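Local structure of D-lactate dehydrogenase (Fermentative) (Pseudomonas aeruginosa, 6ABJ) at residues Val126-Thr131 / Met244-Gly249; Gly272-Glu277 / Thr309-Phe314; Val163-Thr168 / Cys184-Tyr189. The protein catalyses the NAD-dependent interconversion of pyruvate and D-lactate, as a tetrameric member of the D-isomer specific 2-hydroxyacid dehydrogenase family. One frame throughout, in Å; residues are numbered along the deposited sequence.

All three contacts belong to the Rossmann-type NAD-binding domain and reach its one parallel sheet. Contact 1 lays helix 118-134 against strand 243-247; contact 2 lies next door, its centre about 10 Å from that of contact 1, where strand 268-273 runs out into a loop. The two are joined directly: Asn247 N lies 2.9 Å from Gly272 O, a probable hydrogen bond between neighbouring strands. Contact 3 pairs the strands of this domain's first beta-alpha-beta unit, about 13 Å from contact 1 and 20 Å from contact 2, centre to centre. Thr248, Asp274 and Phe314, in contacts 1 and 2, are NADH-binding residues, as is Asp190, directly after contact 3; this chain holds no cofactor.

Contact 1 of 3, residues Val126-Thr131 / Met244-Gly249; sequences VGLILT and MLINTG
Leu128 and Ile129 of helix 118-134 pack on Met244, Ile246 and Thr248, which point from strand 243-247 and the loop that follows it to one side of the parallel Rossmann sheet. The tightest apolar meeting is between the two isoleucines: Ile129 CG1 lies 3.7 Å from Ile246 CG1, and the side chains cross at about a right angle. In both, CG1 stands anti to the carbonyl carbon (chi1 -72° in Ile129), which brings these branches together between helix and strand. A branched side chain suits Ile129 because its other arm, CG2, serves a second partner, the sulphur of Met244, at 3.9 Å. Met244 is extended as far as SD and then bends at chi3 (-71°), turning its methyl toward the helix backbone. Its long, unbranched chain carries sulphur and methyl from the strand across to Ile129. At the other end of the contact, Leu128 CD1 and Thr248 CG2 pass each other in opposite directions, 4.1 Å apart, while Leu128 CB lies near Ile246 CD1.

Helix and strand run at 150° to each other, axes 9.2 Å apart. Around this first shell, Phe175 of helix 170-181 touches Ile129, and Ala125 and Leu132 of the same helix 118-134 touch Ile246. On another side of the helix, Val126 packs on Leu130, and Leu130 on Gly127, of a second subunit, so one helix serves both the domain core and the subunit interface. Thr248 is an NADH-binding residue, though this chain holds no cofactor; its methyl gives Leu128 an apolar partner. Just before it, Asn247 ends the strand in an Asx turn: Gly249 N gives a hydrogen bond of 2.8 Å to Asn247 OD1, approaching from above the carbonyl plane.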
loop_
_atom_site.group_PDB
_atom_site.type_symbol
_atom_site.label_atom_id
_atom_site.label_comp_id
_atom_site.label_asym_id
_atom_site.label_seq_id
_atom_site.Cartn_x
_atom_site.Cartn_y
_atom_site.Cartn_z
ATOM N N VAL B 126 -6.233 21.826 6.667
ATOM C CA VAL B 126 -5.076 22.267 5.906
ATOM C C VAL B 126 -4.176 21.075 5.523
ATOM O O VAL B 126 -3.636 21.023 4.402
ATOM C CB VAL B 126 -4.310 23.383 6.656
ATOM C CG1 VAL B 126 -3.073 23.792 5.911
ATOM C CG2 VAL B 126 -5.230 24.583 6.886
ATOM N N GLY B 127 -4.031 20.098 6.409
ATOM C CA GLY B 127 -3.267 18.925 6.086
ATOM C C GLY B 127 -3.870 18.145 4.894
ATOM O O GLY B 127 -3.151 17.666 3.999
ATOM N N LEU B 128 -5.198 18.140 4.811
ATOM C CA LEU B 128 -5.887 17.398 3.736
ATOM C C LEU B 128 -5.599 18.175 2.461
ATOM O O LEU B 128 -5.338 17.583 1.399
ATOM C CB LEU B 128 -7.427 17.329 4.006
ATOM C CG LEU B 128 -7.842 16.260 5.056
ATOM C CD1 LEU B 128 -9.382 16.359 5.240
ATOM C CD2 LEU B 128 -7.426 14.873 4.682
ATOM N N ILE B 129 -5.654 19.494 2.540
ATOM C CA ILE B 129 -5.358 20.321 1.346
ATOM C C ILE B 129 -3.956 20.036 0.806
ATOM O O ILE B 129 -3.764 19.808 -0.408
ATOM C CB ILE B 129 -5.467 21.843 1.699
ATOM C CG1 ILE B 129 -6.935 22.175 1.875
ATOM C CG2 ILE B 129 -4.879 22.696 0.586
ATOM C CD1 ILE B 129 -7.262 23.521 2.399
ATOM N N LEU B 130 -2.971 20.005 1.695
ATOM C CA LEU B 130 -1.599 19.869 1.241
ATOM C C LEU B 130 -1.301 18.484 0.759
ATOM O O LEU B 130 -0.620 18.319 -0.228
ATOM C CB LEU B 130 -0.622 20.256 2.351
ATOM C CG LEU B 130 -0.460 21.793 2.425
ATOM C CD1 LEU B 130 0.089 22.139 3.755
ATOM C CD2 LEU B 130 0.375 22.319 1.247
ATOM N N THR B 131 -1.866 17.458 1.417
ATOM C CA THR B 131 -1.633 16.130 0.952
ATOM C C THR B 131 -2.239 15.929 -0.458
ATOM O O THR B 131 -1.649 15.255 -1.303
ATOM C CB THR B 131 -2.045 14.996 1.952
ATOM O OG1 THR B 131 -1.562 13.750 1.416
ATOM C CG2 THR B 131 -3.467 14.820 2.064
ATOM N N MET B 244 -10.718 22.154 -5.747
ATOM C CA MET B 244 -10.613 21.254 -4.590
ATOM C C MET B 244 -11.754 21.538 -3.595
ATOM O O MET B 244 -11.954 22.691 -3.236
ATOM C CB MET B 244 -9.278 21.511 -3.910
ATOM C CG MET B 244 -9.068 20.746 -2.612
ATOM S SD MET B 244 -7.450 21.075 -1.883
ATOM C CE MET B 244 -6.374 20.234 -2.999
ATOM N N LEU B 245 -12.365 20.474 -3.080
ATOM C CA LEU B 245 -13.363 20.581 -1.991
ATOM C C LEU B 245 -12.917 19.828 -0.765
ATOM O O LEU B 245 -12.524 18.661 -0.850
ATOM C CB LEU B 245 -14.678 20.003 -2.515
ATOM C CG LEU B 245 -15.827 20.033 -1.508
ATOM C CD1 LEU B 245 -16.307 21.432 -1.134
ATOM C CD2 LEU B 245 -17.005 19.243 -2.090
ATOM N N ILE B 246 -13.049 20.470 0.393
ATOM C CA ILE B 246 -12.708 19.894 1.675
ATOM C C ILE B 246 -13.996 19.957 2.562
ATOM O O ILE B 246 -14.621 21.011 2.716
ATOM C CB ILE B 246 -11.597 20.713 2.375
ATOM C CG1 ILE B 246 -10.348 20.831 1.452
ATOM C CG2 ILE B 246 -11.185 20.122 3.707
ATOM C CD1 ILE B 246 -9.693 19.506 1.073
ATOM N N ASN B 247 -14.363 18.819 3.125
ATOM C CA ASN B 247 -15.433 18.775 4.111
ATOM C C ASN B 247 -14.933 18.149 5.386
ATOM O O ASN B 247 -14.809 16.907 5.522
ATOM C CB ASN B 247 -16.646 18.011 3.615
ATOM C CG ASN B 247 -17.821 18.134 4.601
ATOM O OD1 ASN B 247 -17.780 18.980 5.506
ATOM N ND2 ASN B 247 -18.796 17.286 4.453
ATOM N N THR B 248 -14.575 19.017 6.326
ATOM C CA THR B 248 -14.395 18.590 7.734
ATOM C C THR B 248 -15.598 18.963 8.633
ATOM O O THR B 248 -15.471 18.845 9.824
ATOM C CB THR B 248 -13.112 19.172 8.313
ATOM O OG1 THR B 248 -13.186 20.620 8.286
ATOM C CG2 THR B 248 -11.866 18.724 7.474
ATOM N N GLY B 249 -16.700 19.437 8.080
ATOM C CA GLY B 249 -17.851 19.967 8.879
ATOM C C GLY B 249 -18.812 18.867 9.362
ATOM O O GLY B 249 -18.649 18.351 10.413
#

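Contact 2 of 3, residues Gly272-Glu277 / Thr309-Phe314; sequences GLDVYE and TAHQAF
The His311 imidazole takes Val275 over one face: CG1 lies 4.0 Å from the ring centroid and 15° off its normal, a CH-pi contact displaced toward the CE1 and ND1 rim. Asp274 OD2 approaches the same ring obliquely near CD2, and ND1 is hydrogen-bonded to Glu279. The other flat group, the Asp274 carboxylate, is gripped by three donors. OD1 receives Gln312 N on its syn lone pair at 2.7 Å and the hydroxyl of Thr309 OG1 on its anti lone pair at 2.6 Å. OD2 takes Ala313 N from above the carboxylate plane at 3.0 Å. With CG anti to the backbone N (chi1 -170°), the carboxylate faces the bend of 309-314, and an aspartate is short enough to collect backbone N-H groups there. Together the three bonds fix its position and rotation.

Backbone bonds fasten the same loop: Thr309 N to Leu273 O at 2.9 Å, and a weak one from His311 N to Asp274 O. Ala310 centres an inverse gamma turn between Thr309 and His311. Beyond the contact, Thr309 OG1 also bonds His124, and Arg134 of a second subunit binds the carbonyls of Gln312 and Ala313. Asp274 and Phe314 are NADH-binding residues, though this chain holds no cofactor, so this aspartate-held loop, at the C-terminal end of a parallel strand, forms part of a Rossmann-type cofactor site.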
loop_
_atom_site.group_PDB
_atom_site.type_symbol
_atom_site.label_atom_id
_atom_site.label_comp_id
_atom_site.label_asym_id
_atom_site.label_seq_id
_atom_site.Cartn_x
_atom_site.Cartn_y
_atom_site.Cartn_z
ATOM N N GLY B 272 -11.227 16.124 -0.205
ATOM C CA GLY B 272 -10.747 15.747 1.100
ATOM C C GLY B 272 -11.942 15.666 2.045
ATOM O O GLY B 272 -12.597 16.663 2.232
ATOM N N LEU B 273 -12.199 14.485 2.585
ATOM C CA LEU B 273 -13.292 14.329 3.534
ATOM C C LEU B 273 -12.757 13.850 4.857
ATOM O O LEU B 273 -11.961 12.935 4.905
ATOM C CB LEU B 273 -14.291 13.281 3.041
ATOM C CG LEU B 273 -15.019 13.505 1.733
ATOM C CD1 LEU B 273 -15.946 12.279 1.526
ATOM C CD2 LEU B 273 -15.772 14.794 1.623
ATOM N N ASP B 274 -13.196 14.491 5.923
ATOM C CA ASP B 274 -13.047 13.938 7.269
ATOM C C ASP B 274 -14.389 13.465 7.869
ATOM O O ASP B 274 -14.387 12.800 8.920
ATOM C CB ASP B 274 -12.407 14.942 8.222
ATOM C CG ASP B 274 -12.025 14.294 9.550
ATOM O OD1 ASP B 274 -11.206 13.336 9.554
ATOM O OD2 ASP B 274 -12.537 14.713 10.615
ATOM N N VAL B 275 -15.466 13.682 7.141
ATOM C CA VAL B 275 -16.792 13.286 7.586
ATOM C C VAL B 275 -17.554 12.745 6.416
ATOM O O VAL B 275 -17.245 13.044 5.233
ATOM C CB VAL B 275 -17.557 14.497 8.228
ATOM C CG1 VAL B 275 -16.803 15.040 9.449
ATOM C CG2 VAL B 275 -17.734 15.573 7.217
ATOM N N TYR B 276 -18.563 11.957 6.739
ATOM C CA TYR B 276 -19.383 11.288 5.731
ATOM C C TYR B 276 -20.767 11.032 6.357
ATOM O O TYR B 276 -20.887 10.748 7.550
ATOM C CB TYR B 276 -18.706 10.017 5.290
ATOM C CG TYR B 276 -19.435 9.246 4.257
ATOM C CD1 TYR B 276 -19.566 9.728 2.962
ATOM C CD2 TYR B 276 -19.974 8.005 4.547
ATOM C CE1 TYR B 276 -20.259 8.993 1.994
ATOM C CE2 TYR B 276 -20.642 7.276 3.578
ATOM C CZ TYR B 276 -20.798 7.779 2.322
ATOM O OH TYR B 276 -21.500 7.083 1.338
ATOM N N GLU B 277 -21.785 11.183 5.543
ATOM C CA GLU B 277 -23.160 11.149 6.033
ATOM C C GLU B 277 -23.485 9.795 6.654
ATOM O O GLU B 277 -24.080 9.756 7.720
ATOM C CB GLU B 277 -24.096 11.495 4.891
ATOM C CG GLU B 277 -25.566 11.559 5.280
ATOM C CD GLU B 277 -26.408 12.243 4.221
ATOM O OE1 GLU B 277 -25.931 12.608 3.138
ATOM O OE2 GLU B 277 -27.581 12.444 4.487
ATOM N N THR B 309 -10.298 10.715 5.774
ATOM C CA THR B 309 -9.926 10.374 7.109
ATOM C C THR B 309 -11.210 10.156 7.927
ATOM O O THR B 309 -12.231 10.761 7.627
ATOM C CB THR B 309 -8.978 11.456 7.746
ATOM O OG1 THR B 309 -9.538 12.741 7.634
ATOM C CG2 THR B 309 -7.588 11.477 6.998
ATOM N N ALA B 310 -11.117 9.268 8.919
ATOM C CA ALA B 310 -12.306 8.704 9.543
ATOM C C ALA B 310 -12.710 9.488 10.794
ATOM O O ALA B 310 -12.559 9.033 11.950
ATOM C CB ALA B 310 -12.142 7.204 9.782
ATOM N N HIS B 311 -13.126 10.716 10.529
ATOM C CA HIS B 311 -13.444 11.732 11.538
ATOM C C HIS B 311 -12.343 11.893 12.581
ATOM O O HIS B 311 -12.509 11.612 13.798
ATOM C CB HIS B 311 -14.790 11.477 12.186
ATOM C CG HIS B 311 -15.387 12.722 12.775
ATOM N ND1 HIS B 311 -16.739 12.948 12.791
ATOM C CD2 HIS B 311 -14.805 13.854 13.248
ATOM C CE1 HIS B 311 -16.972 14.173 13.248
ATOM N NE2 HIS B 311 -15.815 14.739 13.549
ATOM N N GLN B 312 -11.180 12.246 12.037
ATOM C CA GLN B 312 -9.900 12.313 12.688
ATOM C C GLN B 312 -9.490 13.740 13.003
ATOM O O GLN B 312 -8.459 13.982 13.637
ATOM C CB GLN B 312 -8.880 11.664 11.692
ATOM C CG GLN B 312 -7.576 11.271 12.259
ATOM C CD GLN B 312 -6.555 10.848 11.239
ATOM O OE1 GLN B 312 -6.844 10.059 10.335
ATOM N NE2 GLN B 312 -5.343 11.321 11.418
ATOM N N ALA B 313 -10.276 14.690 12.632
ATOM C CA ALA B 313 -9.873 16.105 12.692
ATOM C C ALA B 313 -9.664 16.646 14.097
ATOM O O ALA B 313 -8.836 17.518 14.275
ATOM C CB ALA B 313 -10.877 17.001 11.963
ATOM N N PHE B 314 -10.355 16.054 15.080
ATOM C CA PHE B 314 -10.079 16.400 16.491
ATOM C C PHE B 314 -9.108 15.485 17.189
ATOM O O PHE B 314 -8.881 15.629 18.399
ATOM C CB PHE B 314 -11.392 16.520 17.293
ATOM C CG PHE B 314 -12.181 15.241 17.401
ATOM C CD1 PHE B 314 -11.827 14.284 18.330
ATOM C CD2 PHE B 314 -13.297 15.038 16.622
ATOM C CE1 PHE B 314 -12.530 13.124 18.446
ATOM C CE2 PHE B 314 -14.055 13.898 16.772
ATOM C CZ PHE B 314 -13.665 12.946 17.688
#

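Contact 3 of 3, residues Val163-Thr168 / Cys184-Tyr189; sequences VGVIGT and CELLAY
Val163 to Gly167 and Glu185 to Tyr189 are zipped together by five backbone hydrogen bonds in a parallel pairing, the strand axes 4.5 Å apart and turned 25° from each other. Val163 and Val165, beta-branched and so suited to an extended strand, each use both N-H and C=O toward the neighbouring strand; the bond from Leu187 N to Val163 O, at 2.8 Å, is close to straight at 176°. The last bond, Gly167 N to Tyr189 O at 2.9 Å, carries the pairing one residue beyond the end of strand 162-166. Gly164 CA adds a CA-H...O contact to Leu187 O at 3.3 Å.

Apolar contacts cover both faces. On that of Val163, Val165, Leu186 and Ala188, Val165 CG2, anti to its carbonyl carbon, meets Leu186 CD1 at 3.6 Å, the two crossing obliquely. Phe175 and Ala176 of helix 170-181 lie on the valines and Leu186, and Ile197 on Ala188. On the opposite face Ile166 CG2 touches the edge of the Tyr189 ring, 4.3 Å from CD2. At the ends, Val163 CG2 packs on Cys184 CB at 3.7 Å, and small Ala188 admits Thr168 CG2.

Gly167 has positive phi (102°), with backbone angles that call for glycine, and fits the first position of a Rossmann-type GxGxxG pattern. Backbone groups facing across the strands are thus satisfied between mostly apolar faces, and at the C-terminal end Thr168 N hydrogen-bonds to Asp190, an NADH-binding residue.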
loop_
_atom_site.group_PDB
_atom_site.type_symbol
_atom_site.label_atom_id
_atom_site.label_comp_id
_atom_site.label_asym_id
_atom_site.label_seq_id
_atom_site.Cartn_x
_atom_site.Cartn_y
_atom_site.Cartn_z
ATOM N N VAL B 163 -9.386 30.915 -1.796
ATOM C CA VAL B 163 -9.824 29.926 -0.883
ATOM C C VAL B 163 -11.161 30.415 -0.334
ATOM O O VAL B 163 -11.227 31.479 0.258
ATOM C CB VAL B 163 -8.818 29.774 0.234
ATOM C CG1 VAL B 163 -9.341 28.836 1.308
ATOM C CG2 VAL B 163 -7.481 29.237 -0.283
ATOM N N GLY B 164 -12.200 29.629 -0.542
ATOM C CA GLY B 164 -13.541 29.995 -0.127
ATOM C C GLY B 164 -13.962 29.228 1.101
ATOM O O GLY B 164 -14.047 27.985 1.114
ATOM N N VAL B 165 -14.275 29.995 2.144
ATOM C CA VAL B 165 -14.667 29.468 3.423
ATOM C C VAL B 165 -16.148 29.610 3.597
ATOM O O VAL B 165 -16.682 30.763 3.658
ATOM C CB VAL B 165 -13.966 30.239 4.517
ATOM C CG1 VAL B 165 -14.267 29.608 5.875
ATOM C CG2 VAL B 165 -12.481 30.303 4.232
ATOM N N ILE B 166 -16.825 28.480 3.657
ATOM C CA ILE B 166 -18.237 28.471 3.835
ATOM C C ILE B 166 -18.527 28.213 5.322
ATOM O O ILE B 166 -18.399 27.092 5.826
ATOM C CB ILE B 166 -18.887 27.424 2.931
ATOM C CG1 ILE B 166 -18.653 27.848 1.474
ATOM C CG2 ILE B 166 -20.410 27.311 3.164
ATOM C CD1 ILE B 166 -19.121 26.807 0.512
ATOM N N GLY B 167 -18.916 29.297 6.008
ATOM C CA GLY B 167 -19.179 29.223 7.470
ATOM C C GLY B 167 -18.007 29.790 8.203
ATOM O O GLY B 167 -16.912 29.215 8.203
ATOM N N THR B 168 -18.208 30.945 8.819
ATOM C CA THR B 168 -17.116 31.658 9.449
ATOM C C THR B 168 -17.277 31.772 10.959
ATOM O O THR B 168 -16.799 32.728 11.558
ATOM C CB THR B 168 -16.860 33.033 8.810
ATOM O OG1 THR B 168 -18.062 33.854 8.829
ATOM C CG2 THR B 168 -16.390 32.848 7.367
ATOM N N CYS B 184 -2.950 33.240 0.567
ATOM C CA CYS B 184 -4.112 32.970 -0.246
ATOM C C CYS B 184 -5.002 34.216 -0.196
ATOM O O CYS B 184 -4.965 34.991 0.760
ATOM C CB CYS B 184 -4.860 31.785 0.312
ATOM S SG CYS B 184 -3.886 30.263 0.319
ATOM N N GLU B 185 -5.837 34.329 -1.207
ATOM C CA GLU B 185 -6.867 35.343 -1.249
ATOM C C GLU B 185 -8.105 34.687 -0.670
ATOM O O GLU B 185 -8.667 33.748 -1.289
ATOM C CB GLU B 185 -7.101 35.746 -2.698
ATOM C CG GLU B 185 -8.157 36.831 -2.855
ATOM C CD GLU B 185 -8.451 37.224 -4.280
ATOM O OE1 GLU B 185 -7.759 36.864 -5.247
ATOM O OE2 GLU B 185 -9.461 37.906 -4.403
ATOM N N LEU B 186 -8.572 35.196 0.474
ATOM C CA LEU B 186 -9.693 34.603 1.190
ATOM C C LEU B 186 -11.096 35.129 0.809
ATOM O O LEU B 186 -11.331 36.347 0.896
ATOM C CB LEU B 186 -9.554 34.826 2.658
ATOM C CG LEU B 186 -8.839 33.704 3.410
ATOM C CD1 LEU B 186 -9.658 32.442 3.457
ATOM C CD2 LEU B 186 -7.506 33.428 2.770
ATOM N N LEU B 187 -11.997 34.208 0.449
ATOM C CA LEU B 187 -13.404 34.474 0.139
ATOM C C LEU B 187 -14.234 33.767 1.171
ATOM O O LEU B 187 -13.873 32.717 1.698
ATOM C CB LEU B 187 -13.796 34.002 -1.249
ATOM C CG LEU B 187 -12.857 34.399 -2.376
ATOM C CD1 LEU B 187 -13.377 33.859 -3.663
ATOM C CD2 LEU B 187 -12.651 35.881 -2.478
ATOM N N ALA B 188 -15.341 34.372 1.530
ATOM C CA ALA B 188 -16.146 33.835 2.594
ATOM C C ALA B 188 -17.631 34.002 2.372
ATOM O O ALA B 188 -18.096 34.990 1.828
ATOM C CB ALA B 188 -15.760 34.532 3.875
ATOM N N TYR B 189 -18.373 33.037 2.853
ATOM C CA TYR B 189 -19.799 33.111 2.873
ATOM C C TYR B 189 -20.277 32.742 4.268
ATOM O O TYR B 189 -19.921 31.693 4.833
ATOM C CB TYR B 189 -20.470 32.172 1.861
ATOM C CG TYR B 189 -21.954 32.136 2.100
ATOM C CD1 TYR B 189 -22.775 33.190 1.709
ATOM C CD2 TYR B 189 -22.521 31.082 2.821
ATOM C CE1 TYR B 189 -24.152 33.212 2.029
ATOM C CE2 TYR B 189 -23.872 31.085 3.136
ATOM C CZ TYR B 189 -24.679 32.114 2.731
ATOM O OH TYR B 189 -26.002 32.048 3.082
#